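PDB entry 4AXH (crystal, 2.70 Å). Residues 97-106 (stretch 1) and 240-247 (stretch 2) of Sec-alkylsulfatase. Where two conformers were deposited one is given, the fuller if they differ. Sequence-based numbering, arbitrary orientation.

Stretch 1 97-106: AADTVNPSLW
Stretch 2 240-247: GAQAQVDS

Two distant segments of one chain meet here over a modest, largely apolar contact that buries 323 Å², both sides summed. Stretch 1 begins as loop, passes through a type I beta turn from A98 to V101 (V101 N to A98 O, 3.3 Å), and enters a helix at P103. N102 caps that helix: with chi1 t and chi2 near -59°, its OD1 accepts from S104 N at 3.0 Å, while W106 N bonds to N102 O at 3.1 Å. Stretch 2 has no regular helix or strand. A type I turn runs from G240 to A243, closed by A243 N to G240 O at 2.8 Å; the phi/psi of 145/159 at G240 would jam a CB against the preceding carbonyl, so glycine fits there. The CA atoms of T100 and Q242 lie 5.8 Å apart, those of W106 and V245 7.6 Å, and those of L105 and D246 7.8 Å.

A241, with phi/psi of -55/-22, gives up the most surface. Its CA-to-CB bond points sideways, yet the small methyl meets several neighbours: A98 CB lies 3.8 Å from A241 CB, V101 CG1 4.3 Å from A241 CB, and W106 CZ3 4.2 Å from A241 CB. The last contact is at the edge of the indole, near its plane; W106 (chi1 t, chi2 -86°) starts away from stretch 2, but its ring end comes nearer. Alanine suits this crowded position because its methyl packs without a longer chain to accommodate.

The one hydrogen bond between the stretches also uses A241. T100, phi/psi -87/5, points toward stretch 2, and its p rotamer brings OG1 within 2.7 Å of A241 O, to which it donates. A buried threonine thus satisfies a carbonyl that the turn leaves available, and V101 CG1 lies 3.5 Å from that same A241 O.

V245 supplies the second apolar centre. At phi/psi -120/-34 and chi1 m, it points toward stretch 1, placing CG2 4.1 Å from V101 CG2 and 4.3 Å from L105 CG. V101 (phi/psi -144/126, chi1 33°, between wells) thereby touches both A241 and V245, its branched side chain bridging the two. The CA-to-CB bond of L105 (chi1 t, chi2 42°) points sideways relative to stretch 2, but the end of the side chain comes nearer; CD1 reaches 4.4 Å from D246 CB. D246 offers this methylene while its carboxylate oxygens bond to partners outside the two stretches, so its charge is not stranded in the buried contact.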

# COMPACT_ATOMS: atom_id res chain seq x y z
N ALA A 97 5.66 33.15 18.87
CA ALA A 97 4.40 32.42 18.83
C ALA A 97 3.30 32.84 19.79
O ALA A 97 3.55 33.16 20.97
CB ALA A 97 4.65 30.91 18.93
N ALA A 98 2.05 32.79 19.28
CA ALA A 98 0.83 33.02 20.04
C ALA A 98 0.60 31.73 20.86
O ALA A 98 1.19 30.68 20.54
CB ALA A 98 -0.33 33.23 19.08
N ASP A 99 -0.23 31.80 21.92
CA ASP A 99 -0.56 30.66 22.80
C ASP A 99 -1.38 29.61 22.02
O ASP A 99 -1.40 28.43 22.39
CB ASP A 99 -1.36 31.17 24.02
CG ASP A 99 -0.63 32.16 24.90
OD1 ASP A 99 -0.24 33.23 24.40
OD2 ASP A 99 -0.46 31.87 26.12
N THR A 100 -2.06 30.07 20.94
CA THR A 100 -2.92 29.30 20.04
C THR A 100 -2.16 28.62 18.87
O THR A 100 -2.80 28.03 17.99
CB THR A 100 -4.09 30.15 19.56
OG1 THR A 100 -3.56 31.21 18.79
CG2 THR A 100 -4.91 30.72 20.69
N VAL A 101 -0.82 28.72 18.83
CA VAL A 101 -0.01 28.02 17.83
C VAL A 101 1.33 27.53 18.36
O VAL A 101 2.07 28.29 18.96
CB VAL A 101 -0.01 28.57 16.36
CG1 VAL A 101 -0.15 30.08 16.30
CG2 VAL A 101 1.15 28.04 15.54
N ASN A 102 1.57 26.20 18.19
CA ASN A 102 2.78 25.50 18.57
C ASN A 102 4.00 26.29 18.09
O ASN A 102 4.05 26.68 16.93
CB ASN A 102 2.78 24.13 17.95
CG ASN A 102 3.92 23.25 18.43
OD1 ASN A 102 5.12 23.58 18.28
ND2 ASN A 102 3.58 22.08 18.92
N PRO A 103 4.96 26.57 19.00
CA PRO A 103 6.11 27.42 18.63
C PRO A 103 6.98 26.90 17.50
O PRO A 103 7.51 27.73 16.78
CB PRO A 103 6.85 27.59 19.96
CG PRO A 103 5.88 27.30 21.00
CD PRO A 103 5.02 26.22 20.43
N SER A 104 7.12 25.56 17.35
CA SER A 104 7.89 24.93 16.27
C SER A 104 7.21 25.16 14.91
O SER A 104 7.88 25.44 13.94
CB SER A 104 8.02 23.43 16.53
OG SER A 104 8.87 22.79 15.60
N LEU A 105 5.85 25.03 14.87
CA LEU A 105 5.04 25.26 13.69
C LEU A 105 5.19 26.74 13.25
O LEU A 105 5.38 27.01 12.05
CB LEU A 105 3.56 24.92 13.95
CG LEU A 105 2.58 25.06 12.73
CD1 LEU A 105 3.16 24.54 11.41
CD2 LEU A 105 1.28 24.37 13.02
N TRP A 106 5.13 27.67 14.23
CA TRP A 106 5.29 29.10 14.04
C TRP A 106 6.68 29.44 13.46
O TRP A 106 6.80 30.37 12.69
CB TRP A 106 5.10 29.79 15.40
CG TRP A 106 5.09 31.29 15.36
CD1 TRP A 106 6.16 32.11 15.40
CD2 TRP A 106 3.93 32.14 15.35
NE1 TRP A 106 5.76 33.42 15.37
CE2 TRP A 106 4.39 33.47 15.36
CE3 TRP A 106 2.53 31.90 15.36
CZ2 TRP A 106 3.51 34.56 15.38
CZ3 TRP A 106 1.67 33.00 15.34
CH2 TRP A 106 2.16 34.31 15.36
N GLY A 240 -4.63 33.41 10.23
CA GLY A 240 -4.52 34.02 11.55
C GLY A 240 -4.10 33.01 12.59
O GLY A 240 -4.29 31.80 12.39
N ALA A 241 -3.54 33.51 13.73
CA ALA A 241 -3.01 32.74 14.86
C ALA A 241 -4.00 31.77 15.48
O ALA A 241 -3.57 30.79 16.10
CB ALA A 241 -2.44 33.67 15.92
N GLN A 242 -5.32 32.01 15.28
CA GLN A 242 -6.40 31.15 15.77
C GLN A 242 -6.92 30.19 14.68
O GLN A 242 -7.75 29.32 14.97
CB GLN A 242 -7.55 32.00 16.34
CG GLN A 242 -7.30 32.49 17.76
CD GLN A 242 -8.58 32.58 18.56
OE1 GLN A 242 -9.01 33.78 18.85
NE2 GLN A 242 -9.18 31.56 18.91
N ALA A 243 -6.43 30.34 13.42
CA ALA A 243 -6.83 29.53 12.27
C ALA A 243 -5.62 29.01 11.39
O ALA A 243 -4.68 28.44 11.95
CB ALA A 243 -7.86 30.29 11.45
N GLN A 244 -5.65 29.19 10.03
CA GLN A 244 -4.60 28.74 9.12
C GLN A 244 -3.33 29.56 9.24
O GLN A 244 -3.39 30.78 9.12
CB GLN A 244 -5.10 28.74 7.68
CG GLN A 244 -4.56 27.58 6.83
CD GLN A 244 -3.30 27.95 6.10
OE1 GLN A 244 -3.01 29.12 5.83
NE2 GLN A 244 -2.54 26.95 5.75
N VAL A 245 -2.18 28.91 9.48
CA VAL A 245 -0.92 29.64 9.62
C VAL A 245 0.16 29.26 8.60
O VAL A 245 0.97 30.12 8.23
CB VAL A 245 -0.36 29.68 11.07
CG1 VAL A 245 -1.32 30.36 12.02
CG2 VAL A 245 0.02 28.29 11.58
N ASP A 246 0.21 27.98 8.18
CA ASP A 246 1.24 27.45 7.29
C ASP A 246 0.85 26.06 6.78
O ASP A 246 -0.08 25.43 7.31
CB ASP A 246 2.59 27.35 8.06
CG ASP A 246 3.81 27.25 7.18
OD1 ASP A 246 4.07 28.19 6.41
OD2 ASP A 246 4.55 26.24 7.31
N SER A 247 1.58 25.57 5.76
CA SER A 247 1.36 24.23 5.22
C SER A 247 2.65 23.38 5.16
O SER A 247 2.74 22.42 4.39
CB SER A 247 0.59 24.27 3.90
OG SER A 247 -0.77 24.59 4.12